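Local coordinates for protein phosphoserine phosphatase (Homo sapiens, PDB 6HYY) that hydrolyses O-phospho-L-serine to serine and inorganic phosphate, as a magnesium-binding phosphatase of the haloacid dehalogenase family, at residues A[28-33]-A[73-78]; A[22-27]-A[80-85]; A[12-17]-A[168-173]; A[100-105]-A[125-130]; A[53-58]-A[148-153]. One frame throughout, in Å; residues are numbered along the deposited sequence.

Contacts 3 and 4 lie in the central sheet, contact 1 is between helices, contact 2 is where two linkers pass each other, and contact 5 joins a helix to a core loop. Contacts 3 and 4, with centres about 10 Å apart, use neighbouring strands 12-16 and 100-105, and both touch the bound serine. Contact 3 closes the longest loop, and the other four contacts are nested inside it. Contact 1 is in turn nested within contact 2; the two share helix 26-33 and touch, with centres about 11 Å apart. Contact 4 falls inside contact 5, and the segments of contacts 1 and 5 alternate along the chain. The chain from 22 to 85 thus leaves and rejoins the core, consistent with a helical cap over the active site.

Contact 1 (A[28-33]-A[73-78]); sequences DELAKI and QRLIAE
Arg-74 and Leu-75, on successive positions of helix 69-78, are the residues of 73-78 that reach helix 26-33, and they do so very differently. Arg-74 gives only the root of its side chain: its CG comes to 4.5 Å from CD1 of Ile-33, at the margin of the contact, while the guanidinium NH1 has a long, weak ion pair with Glu-70. Leu-75 carries the packing. With CG anti to the backbone N (chi1 177°), it thrusts its two methyl groups at different places on the partner helix. CD1 lies 3.6 Å from CG1 of Ile-33 and brushes the backbone O of Glu-29. CD2 rests 3.7 Å from CA of Leu-30 and 3.8 Å from CD1 of the same residue, the two leucine side chains meeting at about a right angle. Leu-75 thus touches three residues, Glu-29, Leu-30 and Ile-33, that lie on one side of a helical turn. The axes of the two segments approach to 9.9 Å, at 103° to each other, which confines the contact to a small patch. Beyond it, Leu-75 also touches Ile-111 of helix 109-116, and helix 37-46 lies against helix 26-33 at Asp-28 and Ala-31, with Thr-44 hydrogen-bonded to Asp-28.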
# COMPACT_ATOMS: atom_id res chain seq x y z
N ASP A 28 4.84 8.88 7.29
CA ASP A 28 4.48 9.92 8.25
C ASP A 28 4.61 9.41 9.68
O ASP A 28 5.04 10.15 10.58
CB ASP A 28 3.05 10.41 7.99
CG ASP A 28 2.89 11.05 6.62
OD1 ASP A 28 3.92 11.41 6.00
OD2 ASP A 28 1.73 11.21 6.17
N GLU A 29 4.22 8.16 9.92
CA GLU A 29 4.35 7.59 11.26
C GLU A 29 5.82 7.42 11.64
O GLU A 29 6.19 7.60 12.81
CB GLU A 29 3.61 6.26 11.33
CG GLU A 29 2.13 6.42 11.09
CD GLU A 29 1.48 7.26 12.18
OE1 GLU A 29 0.94 8.35 11.88
OE2 GLU A 29 1.55 6.83 13.35
N LEU A 30 6.66 7.05 10.68
CA LEU A 30 8.09 6.99 10.93
C LEU A 30 8.63 8.38 11.26
O LEU A 30 9.45 8.53 12.18
CB LEU A 30 8.81 6.40 9.71
CG LEU A 30 10.29 6.09 9.85
CD1 LEU A 30 10.53 5.22 11.06
CD2 LEU A 30 10.78 5.41 8.57
N ALA A 31 8.18 9.40 10.53
CA ALA A 31 8.59 10.76 10.82
C ALA A 31 8.16 11.19 12.21
O ALA A 31 8.86 11.95 12.88
CB ALA A 31 8.03 11.71 9.77
N LYS A 32 6.99 10.71 12.67
CA LYS A 32 6.55 10.99 14.03
C LYS A 32 7.52 10.41 15.05
O LYS A 32 7.99 11.11 15.95
CB LYS A 32 5.15 10.41 14.25
CG LYS A 32 4.00 11.29 13.76
CD LYS A 32 2.65 10.69 14.14
CE LYS A 32 1.49 11.61 13.80
NZ LYS A 32 1.43 11.97 12.35
N ILE A 33 7.83 9.11 14.91
CA ILE A 33 8.80 8.44 15.77
C ILE A 33 10.13 9.18 15.79
O ILE A 33 10.80 9.24 16.83
CB ILE A 33 8.96 6.97 15.31
CG1 ILE A 33 7.84 6.11 15.88
CG2 ILE A 33 10.34 6.42 15.68
CD1 ILE A 33 8.05 5.70 17.33
N GLN A 73 12.69 -0.25 14.19
CA GLN A 73 12.31 -1.33 15.10
C GLN A 73 11.34 -0.83 16.17
O GLN A 73 10.39 -1.53 16.53
CB GLN A 73 13.54 -1.94 15.76
CG GLN A 73 14.44 -2.72 14.84
CD GLN A 73 15.68 -3.23 15.55
OE1 GLN A 73 16.60 -2.46 15.84
NE2 GLN A 73 15.71 -4.53 15.84
N ARG A 74 11.58 0.37 16.68
CA ARG A 74 10.73 0.87 17.76
C ARG A 74 9.35 1.25 17.24
O ARG A 74 8.34 1.04 17.92
CB ARG A 74 11.39 2.06 18.46
CG ARG A 74 10.52 2.71 19.53
CD ARG A 74 11.35 3.48 20.56
NE ARG A 74 12.11 4.56 19.95
CZ ARG A 74 13.41 4.49 19.66
NH1 ARG A 74 14.10 3.39 19.92
NH2 ARG A 74 14.02 5.54 19.11
N LEU A 75 9.28 1.79 16.02
CA LEU A 75 7.98 2.02 15.40
C LEU A 75 7.18 0.73 15.34
O LEU A 75 6.02 0.69 15.77
CB LEU A 75 8.17 2.61 14.00
CG LEU A 75 6.88 2.83 13.20
CD1 LEU A 75 5.90 3.68 13.98
CD2 LEU A 75 7.19 3.50 11.86
N ILE A 76 7.78 -0.34 14.82
CA ILE A 76 7.07 -1.61 14.69
C ILE A 76 6.65 -2.15 16.05
O ILE A 76 5.55 -2.70 16.21
CB ILE A 76 7.93 -2.62 13.91
CG1 ILE A 76 8.18 -2.11 12.49
CG2 ILE A 76 7.28 -4.00 13.91
CD1 ILE A 76 9.25 -2.88 11.77
N ALA A 77 7.51 -2.00 17.06
CA ALA A 77 7.24 -2.60 18.36
C ALA A 77 6.27 -1.77 19.18
O ALA A 77 5.29 -2.30 19.73
CB ALA A 77 8.55 -2.81 19.12
N GLU A 78 6.51 -0.46 19.27
CA GLU A 78 5.77 0.40 20.19
C GLU A 78 4.62 1.16 19.55
O GLU A 78 3.67 1.52 20.25
CB GLU A 78 6.71 1.41 20.84
CG GLU A 78 7.86 0.80 21.64
CD GLU A 78 7.45 -0.34 22.58
OE1 GLU A 78 6.31 -0.33 23.11
OE2 GLU A 78 8.28 -1.25 22.78

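Contact 2 (A[22-27]-A[80-85]); sequences IREEGI and PPHLTP
Arg-23 runs from His-82 to Pro-85. Its CB passes His-82 O at 3.9 Å, and CG comes closer to that same oxygen, 3.2 Å from His-82 O, with His-82 CB also nearby. The chain then bends at chi2 and chi3 (-145° and 85°), which carries the guanidinium past Thr-84 to the ring of Pro-85. There Pro-85 CD sits over one face, 3.4 Å from Arg-23 CZ and above the centre of the group. At the polar end, NE donates to Asn-195 OD1. These two segments are the chain's way out to the helices between them and its way back, as expected for the paired linkers of a cap inserted into a haloacid dehalogenase core. The linkers meet in a single backbone bridge at Ile-22 and Leu-83, beside which Arg-23 N donates to His-82 O at 2.9 Å. The buried Ile-22 side chain sets off away from 80-85, yet its CD1 meets Pro-81 CB and its CG2 lies 3.9 Å from Leu-83 CD2. Glu-24 curls back at chi2 to present its carboxylate to the backbone: His-82 N lies 3.0 Å from Glu-24 OE2, on the syn lone pair, and makes a weak bond to Glu-24 OE1.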
# COMPACT_ATOMS: atom_id res chain seq x y z
N ILE A 22 -3.87 -0.03 6.07
CA ILE A 22 -3.67 0.59 7.38
C ILE A 22 -4.28 1.99 7.37
O ILE A 22 -4.50 2.59 6.33
CB ILE A 22 -2.19 0.64 7.79
CG1 ILE A 22 -1.38 1.50 6.80
CG2 ILE A 22 -1.62 -0.79 7.94
CD1 ILE A 22 0.11 1.64 7.15
N ARG A 23 -4.53 2.51 8.58
CA ARG A 23 -5.21 3.80 8.68
C ARG A 23 -4.29 4.97 8.38
O ARG A 23 -4.75 6.01 7.88
CB ARG A 23 -5.82 3.95 10.09
CG ARG A 23 -6.55 2.69 10.54
CD ARG A 23 -7.77 3.02 11.38
NE ARG A 23 -8.93 3.27 10.53
CZ ARG A 23 -10.19 3.34 10.96
NH1 ARG A 23 -10.48 3.17 12.25
NH2 ARG A 23 -11.16 3.58 10.09
N GLU A 24 -2.99 4.80 8.62
CA GLU A 24 -1.99 5.86 8.59
C GLU A 24 -1.15 5.77 7.31
O GLU A 24 -1.29 4.86 6.50
CB GLU A 24 -1.10 5.76 9.83
CG GLU A 24 -1.85 5.58 11.17
CD GLU A 24 -1.92 4.13 11.65
OE1 GLU A 24 -2.13 3.92 12.87
OE2 GLU A 24 -1.76 3.20 10.83
N GLU A 25 -0.26 6.74 7.15
CA GLU A 25 0.78 6.68 6.13
C GLU A 25 2.08 6.31 6.83
O GLU A 25 2.51 7.01 7.75
CB GLU A 25 0.91 8.01 5.37
CG GLU A 25 -0.41 8.52 4.77
CD GLU A 25 -0.56 8.15 3.30
OE1 GLU A 25 0.30 8.57 2.50
OE2 GLU A 25 -1.54 7.46 2.93
N GLY A 26 2.70 5.21 6.40
CA GLY A 26 3.84 4.68 7.12
C GLY A 26 4.98 5.68 7.25
O GLY A 26 5.57 5.84 8.32
N ILE A 27 5.29 6.38 6.15
CA ILE A 27 6.40 7.33 6.20
C ILE A 27 6.11 8.47 7.17
O ILE A 27 7.02 8.96 7.85
CB ILE A 27 6.73 7.84 4.78
CG1 ILE A 27 8.00 8.69 4.81
CG2 ILE A 27 5.56 8.61 4.19
CD1 ILE A 27 8.66 8.87 3.46
N PRO A 80 2.87 0.24 16.27
CA PRO A 80 2.58 -0.44 15.02
C PRO A 80 1.40 0.22 14.32
O PRO A 80 0.50 0.76 14.97
CB PRO A 80 2.23 -1.87 15.46
CG PRO A 80 1.67 -1.69 16.85
CD PRO A 80 2.48 -0.57 17.44
N PRO A 81 1.37 0.20 12.99
CA PRO A 81 0.24 0.79 12.28
C PRO A 81 -1.04 0.01 12.54
O PRO A 81 -1.03 -1.20 12.78
CB PRO A 81 0.66 0.70 10.81
CG PRO A 81 1.59 -0.46 10.76
CD PRO A 81 2.35 -0.41 12.07
N HIS A 82 -2.15 0.74 12.52
CA HIS A 82 -3.45 0.14 12.78
C HIS A 82 -4.08 -0.36 11.49
O HIS A 82 -4.24 0.41 10.54
CB HIS A 82 -4.38 1.15 13.43
CG HIS A 82 -4.01 1.46 14.84
ND1 HIS A 82 -4.94 1.63 15.84
CD2 HIS A 82 -2.80 1.61 15.43
CE1 HIS A 82 -4.32 1.88 16.98
NE2 HIS A 82 -3.02 1.87 16.76
N LEU A 83 -4.48 -1.62 11.48
CA LEU A 83 -5.20 -2.14 10.33
C LEU A 83 -6.59 -1.52 10.25
O LEU A 83 -7.29 -1.31 11.25
CB LEU A 83 -5.30 -3.67 10.40
CG LEU A 83 -3.99 -4.43 10.37
CD1 LEU A 83 -4.22 -5.91 10.52
CD2 LEU A 83 -3.28 -4.19 9.06
N THR A 84 -6.99 -1.20 9.03
CA THR A 84 -8.31 -0.65 8.78
C THR A 84 -9.37 -1.69 9.14
O THR A 84 -9.20 -2.88 8.85
CB THR A 84 -8.41 -0.30 7.30
OG1 THR A 84 -7.37 0.63 6.97
CG2 THR A 84 -9.78 0.24 6.90
N PRO A 85 -10.46 -1.29 9.79
CA PRO A 85 -11.54 -2.24 10.08
C PRO A 85 -12.00 -3.01 8.85
O PRO A 85 -12.17 -2.45 7.76
CB PRO A 85 -12.65 -1.35 10.64
CG PRO A 85 -11.90 -0.21 11.26
CD PRO A 85 -10.69 0.03 10.40

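Contact 3 (A[12-17]-A[168-173]); sequences AVCFDV and KKIIMI. With MG (magnesium ion), chain D; SER (serine), chain E.
Strands 12-16 and 170-173 run parallel, their axes 4.7 Å apart at closest approach, pairing Ala-12 with Ile-170 through Phe-15 with Ile-173. The ladder alternates: after a weak bond from Ala-12 N to Lys-169 O, Cys-14 N donates to Ile-171 O (2.8 Å) and Asp-16 N to Ile-173 O (2.9 Å), while Ile-171 and Ile-173 donate back to Ala-12 and Cys-14.

On the side of Val-13 and Phe-15, Ile-173 touches both. Its CD1 lies 3.7 Å from Val-13 CG1 and also meets Phe-15 CE1, phenylalanine and isoleucine side by side. On the opposite face, with Ala-12 and Met-172, Cys-14 SG touches Ile-170 CG2 at 3.9 Å. Met-172, bent at chi2 (81°), lays its SD by Cys-14 CB and takes its CE to 3.5 Å from Asp-16 N.

The carboxylate of Asp-16 leaves the strand end with CG anti to the backbone N (chi1 170°). OD2 binds magnesium at 2.2 Å, alongside three waters, Asp-175 and the carbonyl of Asp-18, and is hydrogen-bonded to Thr-20 OG1. OD1 accepts from the bound serine's OG at 2.5 Å and is paired with Lys-154; Val-17 N makes a weak bond to the same OG. A metal-binding aspartate at the carboxyl end of a central parallel strand, opening a DxD sequence, is the hallmark of the Rossmann-like haloacid dehalogenase core.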
# COMPACT_ATOMS: atom_id res chain seq x y z
N ALA A 12 -6.37 -12.47 -8.47
CA ALA A 12 -5.37 -11.80 -7.65
C ALA A 12 -5.92 -10.43 -7.28
O ALA A 12 -6.57 -9.77 -8.09
CB ALA A 12 -4.01 -11.68 -8.35
N VAL A 13 -5.68 -10.01 -6.03
CA VAL A 13 -6.07 -8.69 -5.58
C VAL A 13 -4.85 -8.03 -4.97
O VAL A 13 -4.19 -8.61 -4.10
CB VAL A 13 -7.21 -8.76 -4.55
CG1 VAL A 13 -7.45 -7.36 -3.94
CG2 VAL A 13 -8.48 -9.31 -5.16
N CYS A 14 -4.53 -6.83 -5.44
CA CYS A 14 -3.41 -6.06 -4.91
C CYS A 14 -3.98 -4.90 -4.11
O CYS A 14 -4.83 -4.16 -4.62
CB CYS A 14 -2.51 -5.50 -6.01
SG CYS A 14 -1.81 -6.78 -7.08
N PHE A 15 -3.53 -4.76 -2.87
CA PHE A 15 -3.95 -3.68 -2.01
C PHE A 15 -2.83 -2.67 -1.85
O PHE A 15 -1.69 -3.04 -1.54
CB PHE A 15 -4.29 -4.18 -0.61
CG PHE A 15 -5.56 -4.97 -0.51
CD1 PHE A 15 -6.78 -4.35 -0.28
CD2 PHE A 15 -5.53 -6.36 -0.61
CE1 PHE A 15 -7.95 -5.08 -0.17
CE2 PHE A 15 -6.69 -7.11 -0.47
CZ PHE A 15 -7.91 -6.47 -0.28
N ASP A 16 -3.16 -1.40 -2.04
CA ASP A 16 -2.37 -0.30 -1.50
C ASP A 16 -2.32 -0.42 0.03
O ASP A 16 -3.29 -0.84 0.66
CB ASP A 16 -3.04 1.01 -1.93
CG ASP A 16 -2.47 2.24 -1.25
OD1 ASP A 16 -1.25 2.44 -1.32
OD2 ASP A 16 -3.26 3.00 -0.69
N VAL A 17 -1.18 -0.05 0.62
CA VAL A 17 -1.07 -0.12 2.08
C VAL A 17 -1.51 1.18 2.77
O VAL A 17 -2.51 1.19 3.51
CB VAL A 17 0.35 -0.52 2.50
CG1 VAL A 17 0.47 -0.52 4.02
CG2 VAL A 17 0.70 -1.89 1.93
N LYS A 168 -5.35 -14.20 -14.58
CA LYS A 168 -6.44 -13.85 -15.49
C LYS A 168 -7.04 -12.49 -15.18
O LYS A 168 -7.37 -11.73 -16.10
CB LYS A 168 -7.54 -14.91 -15.46
CG LYS A 168 -6.97 -16.27 -15.45
CD LYS A 168 -6.64 -16.47 -16.91
CE LYS A 168 -6.05 -17.83 -17.07
NZ LYS A 168 -7.05 -18.80 -16.76
N LYS A 169 -7.19 -12.15 -13.91
CA LYS A 169 -7.95 -10.97 -13.55
C LYS A 169 -7.38 -10.43 -12.25
O LYS A 169 -7.65 -10.98 -11.18
CB LYS A 169 -9.43 -11.29 -13.42
CG LYS A 169 -10.28 -10.06 -13.10
CD LYS A 169 -11.68 -10.20 -13.67
CE LYS A 169 -12.32 -8.84 -13.93
NZ LYS A 169 -13.73 -9.00 -14.40
N ILE A 170 -6.59 -9.36 -12.35
CA ILE A 170 -5.99 -8.69 -11.19
C ILE A 170 -6.77 -7.42 -10.89
O ILE A 170 -6.94 -6.56 -11.77
CB ILE A 170 -4.51 -8.36 -11.45
CG1 ILE A 170 -3.72 -9.59 -11.82
CG2 ILE A 170 -3.87 -7.73 -10.21
CD1 ILE A 170 -2.29 -9.25 -12.22
N ILE A 171 -7.19 -7.25 -9.64
CA ILE A 171 -7.89 -6.05 -9.20
C ILE A 171 -6.95 -5.26 -8.30
O ILE A 171 -6.31 -5.84 -7.42
CB ILE A 171 -9.19 -6.39 -8.46
CG1 ILE A 171 -10.14 -7.17 -9.39
CG2 ILE A 171 -9.85 -5.12 -7.91
CD1 ILE A 171 -11.50 -7.44 -8.79
N MET A 172 -6.85 -3.96 -8.54
CA MET A 172 -6.13 -3.04 -7.66
C MET A 172 -7.12 -2.33 -6.74
O MET A 172 -8.17 -1.88 -7.21
CB MET A 172 -5.36 -2.00 -8.47
CG MET A 172 -4.66 -0.95 -7.62
SD MET A 172 -3.10 -1.59 -6.99
CE MET A 172 -2.87 -0.64 -5.47
N ILE A 173 -6.82 -2.27 -5.44
CA ILE A 173 -7.67 -1.61 -4.45
C ILE A 173 -6.85 -0.58 -3.71
O ILE A 173 -5.82 -0.92 -3.12
CB ILE A 173 -8.28 -2.62 -3.46
CG1 ILE A 173 -9.12 -3.65 -4.23
CG2 ILE A 173 -9.11 -1.86 -2.38
CD1 ILE A 173 -9.91 -4.64 -3.35
MG MG D . -2.61 5.05 -0.27
N SER E . 2.91 5.22 0.47
CA SER E . 2.41 4.09 -0.29
C SER E . 2.24 4.48 -1.76
O SER E . 1.17 4.26 -2.31
CB SER E . 1.08 3.61 0.24
OG SER E . 0.86 2.23 0.08
OXT SER E . 3.13 5.04 -2.41
O HOH W 1 -0.69 5.70 -0.40
O HOH W 2 -2.35 5.64 -2.41
O HOH W 3 -2.78 7.13 0.56

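Contact 4 (A[100-105]-A[125-130]); sequences QVFLIS and NVFANR. With SER (serine), chain E.
The Phe-102 ring carries the side-chain amide of Asn-125 over one face, the two planes only 21° apart. Asn-125 ND2 stands 3.8 Å above that ring, displaced toward its rim, and Asn-125 CG lies 3.6 Å from Phe-102 CE2. The ring's CD2 in turn meets the edge of Phe-127, in the plane of that second ring, 4.0 Å from its CE1; Leu-103 O also lies at the Phe-127 edge, near its plane. With chi1 near -70°, the Asn-125 side chain leans toward the neighbouring strand. There its ND2 donates to Val-101 O at 3.0 Å, on a fairly straight line (163°), although it approaches from above the carbonyl plane. The same nitrogen donates to a water that passes a hydrogen bond on to Gln-100 OE1. These two hydrogen bonds from ND2 fix the amide's rotation, nearly parallel to the ring.

The backbones continue the pairing in parallel: Leu-103 N donates to Asn-125 O, Phe-127 N to Leu-103 O at 2.9 Å, and Ser-105 N to Phe-127 O. Val-126 and Leu-103 both face helix 109-116, while Phe-102, Ile-104 and Phe-127 turn to helix 153-165.

At the strand end, Ser-105 OG is held by the backbone N of Gly-107 and lies 3.0 Å from OG of the bound serine. Ile-104 and Ser-105 both line that pocket, and Asn-129 ND2 donates to Gly-106 O and Thr-148 O. Strand 100-105, helix 109-116 and strand 126-133 form a beta-alpha-beta unit, with the ligand at the carboxyl ends of parallel strands, as is usual in Rossmann-like folds.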
# COMPACT_ATOMS: atom_id res chain seq x y z
N GLN A 100 -4.97 -14.84 -4.84
CA GLN A 100 -3.63 -14.42 -4.43
C GLN A 100 -3.66 -12.95 -4.02
O GLN A 100 -4.12 -12.10 -4.79
CB GLN A 100 -2.64 -14.65 -5.57
CG GLN A 100 -2.58 -16.14 -5.97
CD GLN A 100 -2.20 -17.04 -4.80
OE1 GLN A 100 -1.06 -17.03 -4.36
NE2 GLN A 100 -3.17 -17.80 -4.28
N VAL A 101 -3.24 -12.64 -2.80
CA VAL A 101 -3.34 -11.29 -2.25
C VAL A 101 -1.96 -10.69 -2.11
O VAL A 101 -1.04 -11.33 -1.56
CB VAL A 101 -4.10 -11.31 -0.92
CG1 VAL A 101 -4.17 -9.89 -0.32
CG2 VAL A 101 -5.50 -11.90 -1.11
N PHE A 102 -1.80 -9.45 -2.57
CA PHE A 102 -0.51 -8.77 -2.58
C PHE A 102 -0.67 -7.42 -1.90
O PHE A 102 -1.75 -6.85 -1.90
CB PHE A 102 0.04 -8.54 -4.01
CG PHE A 102 0.26 -9.81 -4.77
CD1 PHE A 102 -0.77 -10.40 -5.47
CD2 PHE A 102 1.51 -10.41 -4.78
CE1 PHE A 102 -0.57 -11.61 -6.16
CE2 PHE A 102 1.72 -11.63 -5.44
CZ PHE A 102 0.67 -12.21 -6.15
N LEU A 103 0.43 -6.94 -1.32
CA LEU A 103 0.51 -5.60 -0.77
C LEU A 103 1.52 -4.81 -1.58
O LEU A 103 2.64 -5.28 -1.82
CB LEU A 103 0.92 -5.62 0.70
CG LEU A 103 0.02 -6.38 1.69
CD1 LEU A 103 0.54 -6.14 3.12
CD2 LEU A 103 -1.43 -5.94 1.56
N ILE A 104 1.14 -3.60 -2.01
CA ILE A 104 2.02 -2.74 -2.79
C ILE A 104 2.10 -1.39 -2.09
O ILE A 104 1.07 -0.81 -1.73
CB ILE A 104 1.55 -2.56 -4.25
CG1 ILE A 104 1.30 -3.91 -4.90
CG2 ILE A 104 2.60 -1.76 -5.03
CD1 ILE A 104 0.72 -3.81 -6.30
N SER A 105 3.32 -0.90 -1.88
CA SER A 105 3.45 0.33 -1.12
C SER A 105 4.69 1.11 -1.55
O SER A 105 5.72 0.53 -1.87
CB SER A 105 3.54 0.02 0.37
OG SER A 105 3.51 1.24 1.10
N ASN A 125 4.83 -11.74 -1.36
CA ASN A 125 3.71 -11.03 -1.95
C ASN A 125 3.70 -9.57 -1.55
O ASN A 125 2.69 -8.88 -1.76
CB ASN A 125 2.39 -11.68 -1.53
CG ASN A 125 2.17 -13.05 -2.17
OD1 ASN A 125 3.11 -13.73 -2.58
ND2 ASN A 125 0.91 -13.46 -2.24
N VAL A 126 4.80 -9.09 -0.97
CA VAL A 126 4.96 -7.70 -0.54
C VAL A 126 5.90 -7.00 -1.50
O VAL A 126 7.00 -7.52 -1.80
CB VAL A 126 5.50 -7.62 0.89
CG1 VAL A 126 5.92 -6.20 1.20
CG2 VAL A 126 4.48 -8.15 1.90
N PHE A 127 5.49 -5.84 -1.99
CA PHE A 127 6.31 -5.01 -2.86
C PHE A 127 6.35 -3.62 -2.24
O PHE A 127 5.31 -2.97 -2.11
CB PHE A 127 5.75 -4.95 -4.28
CG PHE A 127 5.81 -6.26 -5.02
CD1 PHE A 127 4.82 -7.22 -4.84
CD2 PHE A 127 6.84 -6.52 -5.91
CE1 PHE A 127 4.87 -8.43 -5.54
CE2 PHE A 127 6.91 -7.71 -6.61
CZ PHE A 127 5.93 -8.67 -6.43
N ALA A 128 7.53 -3.20 -1.81
CA ALA A 128 7.68 -1.93 -1.11
C ALA A 128 9.13 -1.48 -1.22
O ALA A 128 9.99 -2.22 -1.69
CB ALA A 128 7.24 -2.04 0.35
N ASN A 129 9.38 -0.26 -0.77
CA ASN A 129 10.74 0.25 -0.79
C ASN A 129 11.56 -0.36 0.34
O ASN A 129 11.02 -0.86 1.33
CB ASN A 129 10.72 1.77 -0.74
CG ASN A 129 10.26 2.35 -2.04
OD1 ASN A 129 10.75 1.93 -3.09
ND2 ASN A 129 9.29 3.24 -2.00
N ARG A 130 12.88 -0.38 0.16
CA ARG A 130 13.78 -1.05 1.10
C ARG A 130 14.75 -0.02 1.65
O ARG A 130 15.55 0.53 0.89
CB ARG A 130 14.55 -2.19 0.42
CG ARG A 130 13.70 -3.31 -0.11
CD ARG A 130 14.59 -4.45 -0.56
NE ARG A 130 14.99 -5.29 0.57
CZ ARG A 130 15.79 -6.35 0.48
NH1 ARG A 130 16.28 -6.70 -0.70
NH2 ARG A 130 16.07 -7.05 1.57
N SER E . 2.91 5.22 0.47
CA SER E . 2.41 4.09 -0.29
C SER E . 2.24 4.48 -1.76
O SER E . 1.17 4.26 -2.31
CB SER E . 1.08 3.61 0.24
OG SER E . 0.86 2.23 0.08
OXT SER E . 3.13 5.04 -2.41
O HOH W 4 0.34 -16.43 -2.21

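Contact 5 (A[53-58]-A[148-153]); sequences PFKAAL and TAESGG
Ser-151 and Phe-54 make the direct hydrogen bond of this contact: the backbone N of Phe-54, in the first turn of helix 54-65, donates to Ser-151 OG at 3.2 Å (153°). A water extends the link by accepting from Lys-55 N at 3.1 Å and, weakly, from Ser-151 N. A type II turn from Glu-150 to Gly-153 leads into helix 153-165.

Most other close approaches set carbon against carbonyl oxygen. Held anti to the backbone N (chi1 -175°), the Phe-54 ring reaches Thr-148 O with its CE2, 3.3 Å away, and has Ala-149 O at its edge near the ring plane. Lys-55 CB comes within 3.2 Å of the same Ala-149 O. Thr-148 O also accepts from Asn-129 ND2.

Lys-55 and Glu-150 run side by side, but their charged ends, Lys-55 NZ and Glu-150 OE1, stay 5.1 Å apart; Glu-150 OE2 has a long, weak ion pair with Lys-156.

The side chain of Phe-54 comes within about 4 Å of the bound serine (nearest atoms), so this joint borders the pocket. The helix-start amides of Phe-54 and Lys-55 find acceptors in Ser-151 OG and a water: polar bonds tie this helix end to the loop, with no charge pair across the contact.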
# COMPACT_ATOMS: atom_id res chain seq x y z
N PRO A 53 7.88 14.16 -8.82
CA PRO A 53 8.45 12.82 -9.05
C PRO A 53 8.65 12.10 -7.73
O PRO A 53 9.19 12.65 -6.77
CB PRO A 53 9.78 13.12 -9.75
CG PRO A 53 9.60 14.48 -10.35
CD PRO A 53 8.72 15.22 -9.40
N PHE A 54 8.22 10.83 -7.69
CA PHE A 54 8.14 10.13 -6.41
C PHE A 54 9.52 9.89 -5.81
O PHE A 54 9.71 10.05 -4.60
CB PHE A 54 7.40 8.80 -6.55
CG PHE A 54 7.19 8.10 -5.25
CD1 PHE A 54 6.23 8.55 -4.35
CD2 PHE A 54 7.98 7.01 -4.89
CE1 PHE A 54 6.05 7.92 -3.14
CE2 PHE A 54 7.80 6.37 -3.68
CZ PHE A 54 6.83 6.83 -2.80
N LYS A 55 10.50 9.48 -6.63
CA LYS A 55 11.82 9.16 -6.10
C LYS A 55 12.44 10.37 -5.41
O LYS A 55 13.00 10.26 -4.32
CB LYS A 55 12.74 8.65 -7.21
CG LYS A 55 14.09 8.17 -6.71
CD LYS A 55 15.02 7.78 -7.86
CE LYS A 55 14.54 6.53 -8.58
NZ LYS A 55 15.24 6.33 -9.88
N ALA A 56 12.32 11.55 -6.04
CA ALA A 56 12.81 12.78 -5.41
C ALA A 56 12.06 13.08 -4.12
O ALA A 56 12.68 13.43 -3.11
CB ALA A 56 12.68 13.94 -6.39
N ALA A 57 10.73 12.94 -4.13
CA ALA A 57 9.95 13.21 -2.92
C ALA A 57 10.30 12.24 -1.80
O ALA A 57 10.30 12.62 -0.62
CB ALA A 57 8.46 13.15 -3.23
N LEU A 58 10.60 10.99 -2.15
CA LEU A 58 11.01 10.01 -1.15
C LEU A 58 12.38 10.37 -0.57
O LEU A 58 12.58 10.33 0.65
CB LEU A 58 11.03 8.61 -1.76
CG LEU A 58 11.24 7.47 -0.77
CD1 LEU A 58 10.17 7.48 0.30
CD2 LEU A 58 11.28 6.12 -1.49
N THR A 148 8.71 0.28 -6.78
CA THR A 148 8.00 1.22 -5.92
C THR A 148 8.83 2.46 -5.59
O THR A 148 8.32 3.35 -4.90
CB THR A 148 7.54 0.51 -4.64
OG1 THR A 148 8.64 -0.21 -4.08
CG2 THR A 148 6.44 -0.51 -4.99
N ALA A 149 10.07 2.57 -6.07
CA ALA A 149 10.85 3.79 -5.83
C ALA A 149 10.60 4.87 -6.87
O ALA A 149 11.03 6.01 -6.68
CB ALA A 149 12.35 3.46 -5.80
N GLU A 150 9.90 4.53 -7.96
CA GLU A 150 9.65 5.41 -9.10
C GLU A 150 8.17 5.75 -9.20
O GLU A 150 7.31 5.04 -8.68
CB GLU A 150 10.11 4.74 -10.40
CG GLU A 150 11.56 4.26 -10.42
CD GLU A 150 11.74 2.89 -11.07
OE1 GLU A 150 12.49 2.06 -10.51
OE2 GLU A 150 11.14 2.64 -12.15
N SER A 151 7.89 6.86 -9.89
CA SER A 151 6.51 7.15 -10.27
C SER A 151 5.99 6.05 -11.19
O SER A 151 6.73 5.49 -12.01
CB SER A 151 6.42 8.51 -10.97
OG SER A 151 6.40 9.56 -10.02
N GLY A 152 4.70 5.73 -11.05
CA GLY A 152 4.13 4.62 -11.78
C GLY A 152 4.52 3.26 -11.25
O GLY A 152 4.28 2.26 -11.93
N GLY A 153 5.12 3.19 -10.06
CA GLY A 153 5.66 1.93 -9.58
C GLY A 153 4.61 0.86 -9.34
O GLY A 153 4.89 -0.33 -9.50
O HOH W 5 10.22 9.22 -9.75